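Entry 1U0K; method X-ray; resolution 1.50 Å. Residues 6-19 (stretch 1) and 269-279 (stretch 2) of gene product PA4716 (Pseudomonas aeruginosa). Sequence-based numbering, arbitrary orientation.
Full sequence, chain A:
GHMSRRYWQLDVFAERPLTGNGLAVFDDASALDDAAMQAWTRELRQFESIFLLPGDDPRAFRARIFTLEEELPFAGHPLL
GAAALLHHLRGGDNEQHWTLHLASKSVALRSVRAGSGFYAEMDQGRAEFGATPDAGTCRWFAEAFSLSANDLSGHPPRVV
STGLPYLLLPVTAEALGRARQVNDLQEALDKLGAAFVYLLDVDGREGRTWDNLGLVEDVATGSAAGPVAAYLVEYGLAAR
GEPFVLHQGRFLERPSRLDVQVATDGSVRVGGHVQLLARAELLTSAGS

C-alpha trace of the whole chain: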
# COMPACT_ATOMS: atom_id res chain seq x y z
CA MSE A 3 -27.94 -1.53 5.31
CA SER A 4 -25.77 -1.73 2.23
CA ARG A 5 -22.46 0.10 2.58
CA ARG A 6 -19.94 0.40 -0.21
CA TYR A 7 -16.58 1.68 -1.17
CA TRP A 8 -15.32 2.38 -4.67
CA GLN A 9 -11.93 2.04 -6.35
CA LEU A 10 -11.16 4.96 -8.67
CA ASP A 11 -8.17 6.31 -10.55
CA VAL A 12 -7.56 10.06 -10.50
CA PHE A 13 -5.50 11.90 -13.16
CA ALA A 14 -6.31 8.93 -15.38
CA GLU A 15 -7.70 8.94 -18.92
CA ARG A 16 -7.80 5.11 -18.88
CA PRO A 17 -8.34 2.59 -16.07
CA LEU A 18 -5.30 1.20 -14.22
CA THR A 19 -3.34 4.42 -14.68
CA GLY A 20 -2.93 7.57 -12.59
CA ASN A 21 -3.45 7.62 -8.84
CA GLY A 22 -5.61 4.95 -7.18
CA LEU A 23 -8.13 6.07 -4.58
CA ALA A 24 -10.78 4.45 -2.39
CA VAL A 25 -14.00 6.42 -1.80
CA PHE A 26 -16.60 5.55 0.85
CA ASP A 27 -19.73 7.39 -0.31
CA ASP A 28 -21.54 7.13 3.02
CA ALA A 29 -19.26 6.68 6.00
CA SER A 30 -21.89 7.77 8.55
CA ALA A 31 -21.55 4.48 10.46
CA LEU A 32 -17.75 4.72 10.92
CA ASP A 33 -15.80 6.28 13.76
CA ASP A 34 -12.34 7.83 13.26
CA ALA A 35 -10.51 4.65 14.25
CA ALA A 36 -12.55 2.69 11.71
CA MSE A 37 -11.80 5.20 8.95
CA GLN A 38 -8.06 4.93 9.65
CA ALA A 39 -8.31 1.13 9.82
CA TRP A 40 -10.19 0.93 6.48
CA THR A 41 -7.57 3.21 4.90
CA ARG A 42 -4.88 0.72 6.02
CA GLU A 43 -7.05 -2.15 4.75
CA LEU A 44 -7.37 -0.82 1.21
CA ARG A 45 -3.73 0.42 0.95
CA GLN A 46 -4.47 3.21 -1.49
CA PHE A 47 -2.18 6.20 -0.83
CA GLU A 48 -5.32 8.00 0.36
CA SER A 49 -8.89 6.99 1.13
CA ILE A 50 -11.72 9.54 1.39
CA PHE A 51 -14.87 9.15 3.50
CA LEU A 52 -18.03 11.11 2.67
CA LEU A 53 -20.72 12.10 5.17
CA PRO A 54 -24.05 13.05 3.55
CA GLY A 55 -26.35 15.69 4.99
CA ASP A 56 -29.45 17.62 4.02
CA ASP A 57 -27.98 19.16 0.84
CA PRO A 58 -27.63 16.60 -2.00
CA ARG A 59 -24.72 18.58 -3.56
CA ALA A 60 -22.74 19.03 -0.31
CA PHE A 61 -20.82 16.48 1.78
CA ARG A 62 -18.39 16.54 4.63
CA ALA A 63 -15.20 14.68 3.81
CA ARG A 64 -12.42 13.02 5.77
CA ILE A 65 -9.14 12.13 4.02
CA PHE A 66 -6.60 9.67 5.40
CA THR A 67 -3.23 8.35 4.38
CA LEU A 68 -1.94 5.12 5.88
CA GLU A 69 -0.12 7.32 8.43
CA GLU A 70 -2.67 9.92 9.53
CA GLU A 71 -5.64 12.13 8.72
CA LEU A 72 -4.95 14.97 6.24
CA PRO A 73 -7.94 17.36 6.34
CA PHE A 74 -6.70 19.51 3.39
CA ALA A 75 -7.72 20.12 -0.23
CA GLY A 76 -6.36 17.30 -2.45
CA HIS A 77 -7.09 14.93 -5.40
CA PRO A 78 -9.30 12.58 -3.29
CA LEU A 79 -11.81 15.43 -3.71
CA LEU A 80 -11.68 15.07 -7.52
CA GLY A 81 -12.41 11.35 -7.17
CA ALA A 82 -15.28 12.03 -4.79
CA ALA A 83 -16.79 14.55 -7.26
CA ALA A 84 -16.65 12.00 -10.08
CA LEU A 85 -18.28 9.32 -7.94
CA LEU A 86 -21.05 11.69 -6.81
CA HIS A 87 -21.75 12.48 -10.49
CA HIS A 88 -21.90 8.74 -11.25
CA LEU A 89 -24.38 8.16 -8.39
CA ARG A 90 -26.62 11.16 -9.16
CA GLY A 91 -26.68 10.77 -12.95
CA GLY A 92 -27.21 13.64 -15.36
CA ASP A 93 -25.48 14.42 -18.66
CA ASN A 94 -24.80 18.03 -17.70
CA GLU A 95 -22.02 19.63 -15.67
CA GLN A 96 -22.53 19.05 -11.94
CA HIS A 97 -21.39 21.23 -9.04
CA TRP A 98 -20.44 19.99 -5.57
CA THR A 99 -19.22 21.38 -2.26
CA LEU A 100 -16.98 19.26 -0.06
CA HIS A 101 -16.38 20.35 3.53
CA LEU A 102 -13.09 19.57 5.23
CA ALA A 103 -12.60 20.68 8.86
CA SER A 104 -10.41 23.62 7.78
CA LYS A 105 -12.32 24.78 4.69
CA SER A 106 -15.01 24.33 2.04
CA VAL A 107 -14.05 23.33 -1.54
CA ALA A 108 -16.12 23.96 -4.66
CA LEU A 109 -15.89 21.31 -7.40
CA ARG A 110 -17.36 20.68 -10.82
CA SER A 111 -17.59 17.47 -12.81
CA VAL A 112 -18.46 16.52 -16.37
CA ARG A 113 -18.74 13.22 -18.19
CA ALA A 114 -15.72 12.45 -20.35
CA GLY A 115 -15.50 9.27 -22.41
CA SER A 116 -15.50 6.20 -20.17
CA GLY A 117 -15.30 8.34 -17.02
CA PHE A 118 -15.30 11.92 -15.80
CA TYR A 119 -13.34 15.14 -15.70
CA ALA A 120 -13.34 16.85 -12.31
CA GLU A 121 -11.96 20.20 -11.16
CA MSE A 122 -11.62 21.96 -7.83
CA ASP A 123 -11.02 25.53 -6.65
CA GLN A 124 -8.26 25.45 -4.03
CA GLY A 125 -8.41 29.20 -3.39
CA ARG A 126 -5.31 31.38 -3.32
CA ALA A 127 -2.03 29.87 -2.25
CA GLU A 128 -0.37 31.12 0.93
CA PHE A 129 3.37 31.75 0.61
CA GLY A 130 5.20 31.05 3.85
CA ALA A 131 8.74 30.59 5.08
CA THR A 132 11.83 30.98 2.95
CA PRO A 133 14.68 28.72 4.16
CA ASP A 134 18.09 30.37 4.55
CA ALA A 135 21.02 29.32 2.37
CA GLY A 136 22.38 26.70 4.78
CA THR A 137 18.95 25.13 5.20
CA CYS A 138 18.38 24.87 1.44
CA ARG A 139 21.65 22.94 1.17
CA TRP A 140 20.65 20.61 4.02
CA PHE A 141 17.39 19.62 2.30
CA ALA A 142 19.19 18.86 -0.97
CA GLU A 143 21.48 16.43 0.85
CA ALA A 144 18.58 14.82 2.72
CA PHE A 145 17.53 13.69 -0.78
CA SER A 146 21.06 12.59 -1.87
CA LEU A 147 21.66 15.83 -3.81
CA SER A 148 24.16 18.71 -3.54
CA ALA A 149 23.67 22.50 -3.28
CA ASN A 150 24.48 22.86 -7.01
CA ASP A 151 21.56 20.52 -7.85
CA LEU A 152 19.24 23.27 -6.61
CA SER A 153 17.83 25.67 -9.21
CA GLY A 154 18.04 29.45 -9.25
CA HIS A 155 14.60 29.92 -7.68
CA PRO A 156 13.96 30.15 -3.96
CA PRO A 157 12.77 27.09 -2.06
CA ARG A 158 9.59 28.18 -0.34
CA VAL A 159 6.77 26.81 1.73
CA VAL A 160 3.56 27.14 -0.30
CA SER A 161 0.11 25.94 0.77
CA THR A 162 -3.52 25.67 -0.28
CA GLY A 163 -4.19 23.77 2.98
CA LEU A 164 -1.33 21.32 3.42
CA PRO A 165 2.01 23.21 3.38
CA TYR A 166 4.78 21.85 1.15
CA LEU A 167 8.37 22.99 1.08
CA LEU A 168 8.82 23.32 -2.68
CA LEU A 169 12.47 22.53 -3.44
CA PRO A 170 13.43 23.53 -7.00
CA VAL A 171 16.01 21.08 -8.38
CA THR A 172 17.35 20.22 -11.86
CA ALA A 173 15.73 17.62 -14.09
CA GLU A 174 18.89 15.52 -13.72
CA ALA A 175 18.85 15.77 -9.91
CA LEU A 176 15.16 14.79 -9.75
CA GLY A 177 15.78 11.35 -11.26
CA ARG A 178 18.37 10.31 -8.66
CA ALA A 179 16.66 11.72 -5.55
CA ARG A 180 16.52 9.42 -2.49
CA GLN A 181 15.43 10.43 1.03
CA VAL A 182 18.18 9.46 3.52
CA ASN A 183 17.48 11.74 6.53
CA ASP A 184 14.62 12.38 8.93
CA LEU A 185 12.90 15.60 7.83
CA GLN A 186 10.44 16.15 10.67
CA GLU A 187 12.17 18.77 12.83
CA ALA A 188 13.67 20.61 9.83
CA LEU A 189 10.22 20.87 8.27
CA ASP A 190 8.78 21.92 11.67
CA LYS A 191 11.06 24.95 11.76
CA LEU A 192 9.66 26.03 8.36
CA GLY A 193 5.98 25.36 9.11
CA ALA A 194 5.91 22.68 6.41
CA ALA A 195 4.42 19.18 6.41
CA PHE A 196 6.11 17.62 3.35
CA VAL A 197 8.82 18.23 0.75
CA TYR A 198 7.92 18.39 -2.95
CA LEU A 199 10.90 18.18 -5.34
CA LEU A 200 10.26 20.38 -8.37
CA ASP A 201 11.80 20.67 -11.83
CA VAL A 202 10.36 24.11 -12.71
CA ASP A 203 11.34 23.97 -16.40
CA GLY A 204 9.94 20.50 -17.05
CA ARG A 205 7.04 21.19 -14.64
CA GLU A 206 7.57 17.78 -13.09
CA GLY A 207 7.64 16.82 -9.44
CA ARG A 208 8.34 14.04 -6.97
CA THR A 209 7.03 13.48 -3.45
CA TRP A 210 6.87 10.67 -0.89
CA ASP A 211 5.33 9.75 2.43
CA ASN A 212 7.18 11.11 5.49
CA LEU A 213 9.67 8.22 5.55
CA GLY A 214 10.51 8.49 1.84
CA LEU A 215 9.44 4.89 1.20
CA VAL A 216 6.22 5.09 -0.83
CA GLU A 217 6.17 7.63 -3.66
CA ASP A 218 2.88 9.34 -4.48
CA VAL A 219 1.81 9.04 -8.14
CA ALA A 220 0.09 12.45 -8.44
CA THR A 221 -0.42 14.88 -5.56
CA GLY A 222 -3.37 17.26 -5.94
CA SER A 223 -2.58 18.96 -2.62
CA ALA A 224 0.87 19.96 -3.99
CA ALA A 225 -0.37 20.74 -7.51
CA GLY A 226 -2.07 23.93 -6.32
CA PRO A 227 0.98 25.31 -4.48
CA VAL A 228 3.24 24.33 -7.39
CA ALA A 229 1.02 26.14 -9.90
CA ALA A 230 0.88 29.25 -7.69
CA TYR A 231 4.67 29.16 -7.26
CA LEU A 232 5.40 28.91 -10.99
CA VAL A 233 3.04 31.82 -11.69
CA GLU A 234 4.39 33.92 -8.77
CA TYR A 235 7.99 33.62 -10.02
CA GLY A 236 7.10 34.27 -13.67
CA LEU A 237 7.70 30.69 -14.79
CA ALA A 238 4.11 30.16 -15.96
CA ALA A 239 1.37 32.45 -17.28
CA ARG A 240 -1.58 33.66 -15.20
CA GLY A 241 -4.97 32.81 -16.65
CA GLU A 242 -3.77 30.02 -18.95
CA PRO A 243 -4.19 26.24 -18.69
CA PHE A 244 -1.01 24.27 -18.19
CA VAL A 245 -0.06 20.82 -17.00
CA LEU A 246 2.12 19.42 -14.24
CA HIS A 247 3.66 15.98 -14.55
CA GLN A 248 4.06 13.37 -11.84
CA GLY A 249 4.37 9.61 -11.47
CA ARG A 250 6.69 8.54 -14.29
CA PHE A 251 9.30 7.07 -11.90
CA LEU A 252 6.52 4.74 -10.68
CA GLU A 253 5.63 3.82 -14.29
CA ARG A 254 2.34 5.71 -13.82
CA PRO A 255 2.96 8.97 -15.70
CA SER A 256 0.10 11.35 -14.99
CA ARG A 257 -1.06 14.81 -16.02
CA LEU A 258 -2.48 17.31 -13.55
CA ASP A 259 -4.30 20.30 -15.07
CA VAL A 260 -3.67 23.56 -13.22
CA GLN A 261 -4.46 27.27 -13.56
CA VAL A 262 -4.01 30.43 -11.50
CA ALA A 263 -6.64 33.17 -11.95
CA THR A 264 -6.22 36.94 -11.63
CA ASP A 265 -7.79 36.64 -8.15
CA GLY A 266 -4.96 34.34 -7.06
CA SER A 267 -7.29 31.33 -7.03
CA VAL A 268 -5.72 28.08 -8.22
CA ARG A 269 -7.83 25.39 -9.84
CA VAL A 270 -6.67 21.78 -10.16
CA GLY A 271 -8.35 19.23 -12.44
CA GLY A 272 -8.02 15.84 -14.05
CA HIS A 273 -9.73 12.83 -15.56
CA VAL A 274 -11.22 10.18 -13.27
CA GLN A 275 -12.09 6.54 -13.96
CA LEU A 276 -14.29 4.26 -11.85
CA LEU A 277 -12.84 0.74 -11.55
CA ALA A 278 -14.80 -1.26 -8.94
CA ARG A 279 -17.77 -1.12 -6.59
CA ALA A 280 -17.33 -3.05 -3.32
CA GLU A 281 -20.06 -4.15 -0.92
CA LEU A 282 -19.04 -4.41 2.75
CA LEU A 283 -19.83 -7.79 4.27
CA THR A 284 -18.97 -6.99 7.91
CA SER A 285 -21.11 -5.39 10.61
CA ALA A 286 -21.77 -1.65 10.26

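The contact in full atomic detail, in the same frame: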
# COMPACT_ATOMS: atom_id res chain seq x y z
N ARG A 6 -20.82 0.65 0.91
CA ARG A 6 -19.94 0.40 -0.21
C ARG A 6 -18.73 1.28 -0.13
O ARG A 6 -18.76 2.37 0.45
CB ARG A 6 -20.63 0.75 -1.53
CG ARG A 6 -21.89 -0.02 -1.82
CD ARG A 6 -22.78 0.62 -2.88
NE ARG A 6 -23.13 2.01 -2.58
CZ ARG A 6 -23.85 2.80 -3.38
NH1 ARG A 6 -24.33 2.36 -4.54
NH2 ARG A 6 -24.10 4.05 -3.00
N TYR A 7 -17.65 0.81 -0.74
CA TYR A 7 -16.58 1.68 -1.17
C TYR A 7 -16.33 1.47 -2.65
O TYR A 7 -16.82 0.50 -3.26
CB TYR A 7 -15.31 1.50 -0.33
CG TYR A 7 -14.59 0.20 -0.54
CD1 TYR A 7 -13.71 0.03 -1.58
CD2 TYR A 7 -14.80 -0.87 0.32
CE1 TYR A 7 -13.04 -1.18 -1.78
CE2 TYR A 7 -14.12 -2.08 0.15
CZ TYR A 7 -13.26 -2.22 -0.91
OH TYR A 7 -12.60 -3.42 -1.13
N TRP A 8 -15.58 2.38 -3.24
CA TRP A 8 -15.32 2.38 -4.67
C TRP A 8 -13.85 2.60 -4.93
O TRP A 8 -13.25 3.44 -4.29
CB TRP A 8 -16.11 3.48 -5.37
CG TRP A 8 -17.57 3.49 -5.06
CD1 TRP A 8 -18.17 3.84 -3.87
CD2 TRP A 8 -18.64 3.15 -5.95
NE1 TRP A 8 -19.53 3.73 -3.98
CE2 TRP A 8 -19.85 3.32 -5.24
CE3 TRP A 8 -18.70 2.72 -7.28
CZ2 TRP A 8 -21.10 3.07 -5.82
CZ3 TRP A 8 -19.93 2.48 -7.85
CH2 TRP A 8 -21.11 2.66 -7.12
N GLN A 9 -13.30 1.88 -5.90
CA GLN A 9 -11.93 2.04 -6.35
C GLN A 9 -11.94 2.88 -7.61
O GLN A 9 -12.62 2.56 -8.57
CB GLN A 9 -11.29 0.67 -6.62
CG GLN A 9 -9.88 0.72 -7.17
CD GLN A 9 -8.87 1.32 -6.20
OE1 GLN A 9 -9.10 1.33 -4.98
NE2 GLN A 9 -7.77 1.82 -6.73
N LEU A 10 -11.24 4.01 -7.57
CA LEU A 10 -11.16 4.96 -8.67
C LEU A 10 -9.70 5.24 -9.00
O LEU A 10 -8.83 5.06 -8.16
CB LEU A 10 -11.80 6.30 -8.27
CG LEU A 10 -13.32 6.43 -8.32
CD1 LEU A 10 -14.01 5.53 -7.35
CD2 LEU A 10 -13.71 7.87 -8.07
N ASP A 11 -9.45 5.71 -10.21
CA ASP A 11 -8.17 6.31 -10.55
C ASP A 11 -8.35 7.78 -10.88
O ASP A 11 -9.23 8.13 -11.66
CB ASP A 11 -7.56 5.62 -11.76
CG ASP A 11 -7.07 4.25 -11.45
OD1 ASP A 11 -6.60 4.02 -10.30
OD2 ASP A 11 -7.11 3.34 -12.28
N VAL A 12 -7.50 8.62 -10.30
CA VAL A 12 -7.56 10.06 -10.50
C VAL A 12 -6.32 10.51 -11.29
O VAL A 12 -5.22 9.96 -11.10
CB VAL A 12 -7.63 10.80 -9.16
CG1 VAL A 12 -7.78 12.32 -9.37
CG2 VAL A 12 -8.78 10.27 -8.30
N PHE A 13 -6.51 11.50 -12.15
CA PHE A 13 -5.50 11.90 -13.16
C PHE A 13 -5.23 10.74 -14.12
O PHE A 13 -4.07 10.40 -14.40
CB PHE A 13 -4.22 12.41 -12.50
CG PHE A 13 -4.44 13.55 -11.53
CD1 PHE A 13 -4.11 13.42 -10.19
CD2 PHE A 13 -4.96 14.76 -11.96
CE1 PHE A 13 -4.29 14.45 -9.30
CE2 PHE A 13 -5.15 15.81 -11.06
CZ PHE A 13 -4.81 15.65 -9.74
N ALA A 14 -6.32 10.18 -14.63
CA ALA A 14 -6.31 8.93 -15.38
C ALA A 14 -7.31 9.01 -16.52
O ALA A 14 -8.51 9.14 -16.30
CB ALA A 14 -6.65 7.75 -14.45
N GLU A 15 -6.82 8.95 -17.76
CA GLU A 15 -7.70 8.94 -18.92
C GLU A 15 -8.12 7.52 -19.29
O GLU A 15 -9.07 7.35 -20.05
CB GLU A 15 -7.05 9.66 -20.10
CG GLU A 15 -6.71 11.10 -19.76
CD GLU A 15 -6.39 11.99 -20.94
OE1 GLU A 15 -5.49 12.85 -20.79
OE2 GLU A 15 -7.04 11.86 -22.00
N ARG A 16 -7.41 6.52 -18.76
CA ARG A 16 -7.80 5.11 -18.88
C ARG A 16 -7.71 4.42 -17.52
O ARG A 16 -6.95 4.85 -16.66
CB ARG A 16 -6.87 4.38 -19.85
CG ARG A 16 -7.00 4.81 -21.29
CD ARG A 16 -6.17 3.96 -22.23
NE ARG A 16 -4.79 3.86 -21.76
CZ ARG A 16 -3.84 4.75 -22.01
NH1 ARG A 16 -4.08 5.84 -22.73
NH2 ARG A 16 -2.62 4.56 -21.53
N PRO A 17 -8.46 3.34 -17.32
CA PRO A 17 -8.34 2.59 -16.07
C PRO A 17 -6.95 1.99 -15.86
O PRO A 17 -6.23 1.74 -16.83
CB PRO A 17 -9.38 1.47 -16.22
CG PRO A 17 -9.74 1.44 -17.65
CD PRO A 17 -9.46 2.77 -18.23
N LEU A 18 -6.60 1.75 -14.60
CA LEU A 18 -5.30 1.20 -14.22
C LEU A 18 -4.12 2.10 -14.59
O LEU A 18 -3.03 1.62 -14.89
CB LEU A 18 -5.12 -0.21 -14.79
CG LEU A 18 -6.29 -1.16 -14.52
CD1 LEU A 18 -6.24 -2.38 -15.43
CD2 LEU A 18 -6.30 -1.58 -13.07
N THR A 19 -4.38 3.40 -14.57
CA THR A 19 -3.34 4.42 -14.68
C THR A 19 -3.61 5.49 -13.62
O THR A 19 -4.61 5.43 -12.92
CB THR A 19 -3.32 5.07 -16.08
OG1 THR A 19 -4.53 5.81 -16.31
CG2 THR A 19 -3.30 4.03 -17.19
N ARG A 269 -6.93 26.50 -9.59
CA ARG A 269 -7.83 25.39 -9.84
C ARG A 269 -7.02 24.19 -10.32
O ARG A 269 -6.10 24.32 -11.12
CB ARG A 269 -8.89 25.79 -10.85
CG ARG A 269 -9.94 26.73 -10.27
CD ARG A 269 -10.91 27.30 -11.30
NE ARG A 269 -12.09 27.89 -10.67
CZ ARG A 269 -13.26 28.12 -11.29
NH1 ARG A 269 -13.43 27.81 -12.58
NH2 ARG A 269 -14.27 28.67 -10.62
N VAL A 270 -7.35 23.01 -9.79
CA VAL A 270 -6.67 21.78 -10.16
C VAL A 270 -7.71 20.79 -10.70
O VAL A 270 -8.76 20.62 -10.11
CB VAL A 270 -5.93 21.16 -8.96
CG1 VAL A 270 -5.18 19.89 -9.37
CG2 VAL A 270 -4.97 22.18 -8.32
N GLY A 271 -7.42 20.16 -11.83
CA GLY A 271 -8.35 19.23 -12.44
C GLY A 271 -7.69 18.03 -13.08
O GLY A 271 -6.48 18.00 -13.29
N GLY A 272 -8.50 17.04 -13.40
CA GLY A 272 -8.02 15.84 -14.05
C GLY A 272 -9.14 14.87 -14.38
O GLY A 272 -10.26 15.00 -13.88
N HIS A 273 -8.82 13.90 -15.23
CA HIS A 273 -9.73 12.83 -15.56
C HIS A 273 -9.80 11.79 -14.44
O HIS A 273 -8.82 11.57 -13.71
CB HIS A 273 -9.32 12.17 -16.89
CG HIS A 273 -9.49 13.07 -18.07
ND1 HIS A 273 -10.69 13.23 -18.72
CD2 HIS A 273 -8.60 13.88 -18.72
CE1 HIS A 273 -10.54 14.10 -19.72
NE2 HIS A 273 -9.28 14.49 -19.74
N VAL A 274 -10.96 11.17 -14.30
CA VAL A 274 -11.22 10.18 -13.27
C VAL A 274 -11.93 8.98 -13.88
O VAL A 274 -12.88 9.14 -14.64
CB VAL A 274 -12.09 10.76 -12.14
CG1 VAL A 274 -12.33 9.70 -11.06
CG2 VAL A 274 -11.44 12.01 -11.54
N GLN A 275 -11.46 7.78 -13.55
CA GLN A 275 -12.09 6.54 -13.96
C GLN A 275 -12.59 5.78 -12.74
O GLN A 275 -11.94 5.78 -11.71
CB GLN A 275 -11.08 5.65 -14.69
CG GLN A 275 -10.36 6.34 -15.83
CD GLN A 275 -11.31 6.89 -16.89
OE1 GLN A 275 -12.24 6.21 -17.32
NE2 GLN A 275 -11.06 8.12 -17.31
N LEU A 276 -13.73 5.11 -12.89
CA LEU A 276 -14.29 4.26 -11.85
C LEU A 276 -13.98 2.80 -12.19
O LEU A 276 -14.31 2.34 -13.28
CB LEU A 276 -15.79 4.48 -11.73
CG LEU A 276 -16.28 5.66 -10.90
CD1 LEU A 276 -15.81 6.98 -11.47
CD2 LEU A 276 -17.80 5.63 -10.83
N LEU A 277 -13.33 2.10 -11.28
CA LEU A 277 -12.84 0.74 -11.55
C LEU A 277 -13.65 -0.39 -10.91
O LEU A 277 -13.79 -1.45 -11.52
CB LEU A 277 -11.39 0.61 -11.09
CG LEU A 277 -10.31 1.05 -12.08
CD1 LEU A 277 -10.40 2.51 -12.47
CD2 LEU A 277 -8.95 0.73 -11.50
N ALA A 278 -14.12 -0.20 -9.68
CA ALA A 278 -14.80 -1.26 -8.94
C ALA A 278 -15.73 -0.69 -7.89
O ALA A 278 -15.47 0.38 -7.31
CB ALA A 278 -13.79 -2.18 -8.27
N ARG A 279 -16.82 -1.40 -7.65
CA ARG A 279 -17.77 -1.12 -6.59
C ARG A 279 -17.75 -2.30 -5.61
O ARG A 279 -18.03 -3.43 -6.01
CB ARG A 279 -19.18 -0.97 -7.18
CG ARG A 279 -20.27 -0.67 -6.16
CD ARG A 279 -21.69 -0.75 -6.73
NE ARG A 279 -22.00 -2.12 -7.15
CZ ARG A 279 -22.18 -2.52 -8.41
NH1 ARG A 279 -22.09 -1.67 -9.43
NH2 ARG A 279 -22.44 -3.80 -8.65

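Strand 269-279 runs antiparallel to strand 6-12, with 152° between their N-to-C directions and a closest axial approach of 4.7 Å; together the two stretches bury 1039 Å². Arg269 takes no part. Contact begins at Val270, whose CG1 lies 4.3 Å from Phe13 CZ, near the plane of the ring and at its edge. Gly271 O also approaches that edge, 3.4 Å from Phe13 CE2.

Gly272 leaves room for the same ring: its CA is 3.9 Å from Phe13 CD2, and an ideally placed CB would fall only 2.4 Å from that CD2, a clash. Phe13 has phi/psi of 62/50, the strand having ended at Val12; its CA-to-CB bond points away from the other stretch, although the end of the side chain comes nearer.

Here the carbonyl of His273 receives two amides. Ala14 N to His273 O is 3.0 Å with an N-H...O angle of 166°, whereas Phe13 N to His273 O, although shorter at 2.8 Å, is weak because its angle is 117°. The His273 ring also packs against Glu15, with CD2 3.5 Å from Glu15 CG.

Val274 pairs with Val12 without hydrogen bonds between them, CA to CA 4.6 Å. Its side chain lies on the sheet face shared with Leu10 and Leu276, and its CG1 sits 3.8 Å from Leu10 CD2. On the backbone, Val274 CA makes a CA-H...O contact of 3.3 Å with Asp11 O.

Gln275 is tied to Asp11 in both directions, Gln275 N to Asp11 O and Asp11 N to Gln275 O each measuring 2.9 Å. Its side chain leaves on the face of the sheet it shares with Asp11 and, with chi1 and chi2 both m, its end comes nearer to the loop, where NE2 donates to Ala14 O at 2.9 Å and 163°. Glu15 O, 3.5 Å from Gln275 NE2, is too poorly angled to count.

Leu276 opposes Leu10, CG to CG 4.0 Å. The register then shifts by one: Leu277 is the extra residue of a beta bulge, with a psi of -39°. Consequently Gln9 O accepts from two successive amides, Leu277 N at 2.8 Å and, weakly, Ala278 N at 3.3 Å. Leu277 points toward stretch 1 and covers the loop, CD1 lying 4.0 Å from Pro17 CB and CD2 3.9 Å from Leu18 CD2.

Ala278 restores the pairing, its O accepting from Gln9 N at 3.0 Å and 158°. Finally, Arg279 lays its aliphatic chain over Trp8: CG stands 3.6 Å from the centroid of the six-membered ring formed by Trp8 CD2, CE2, CE3, CZ2, CZ3 and CH2, 14° off the normal, which identifies a CH-pi contact over the face.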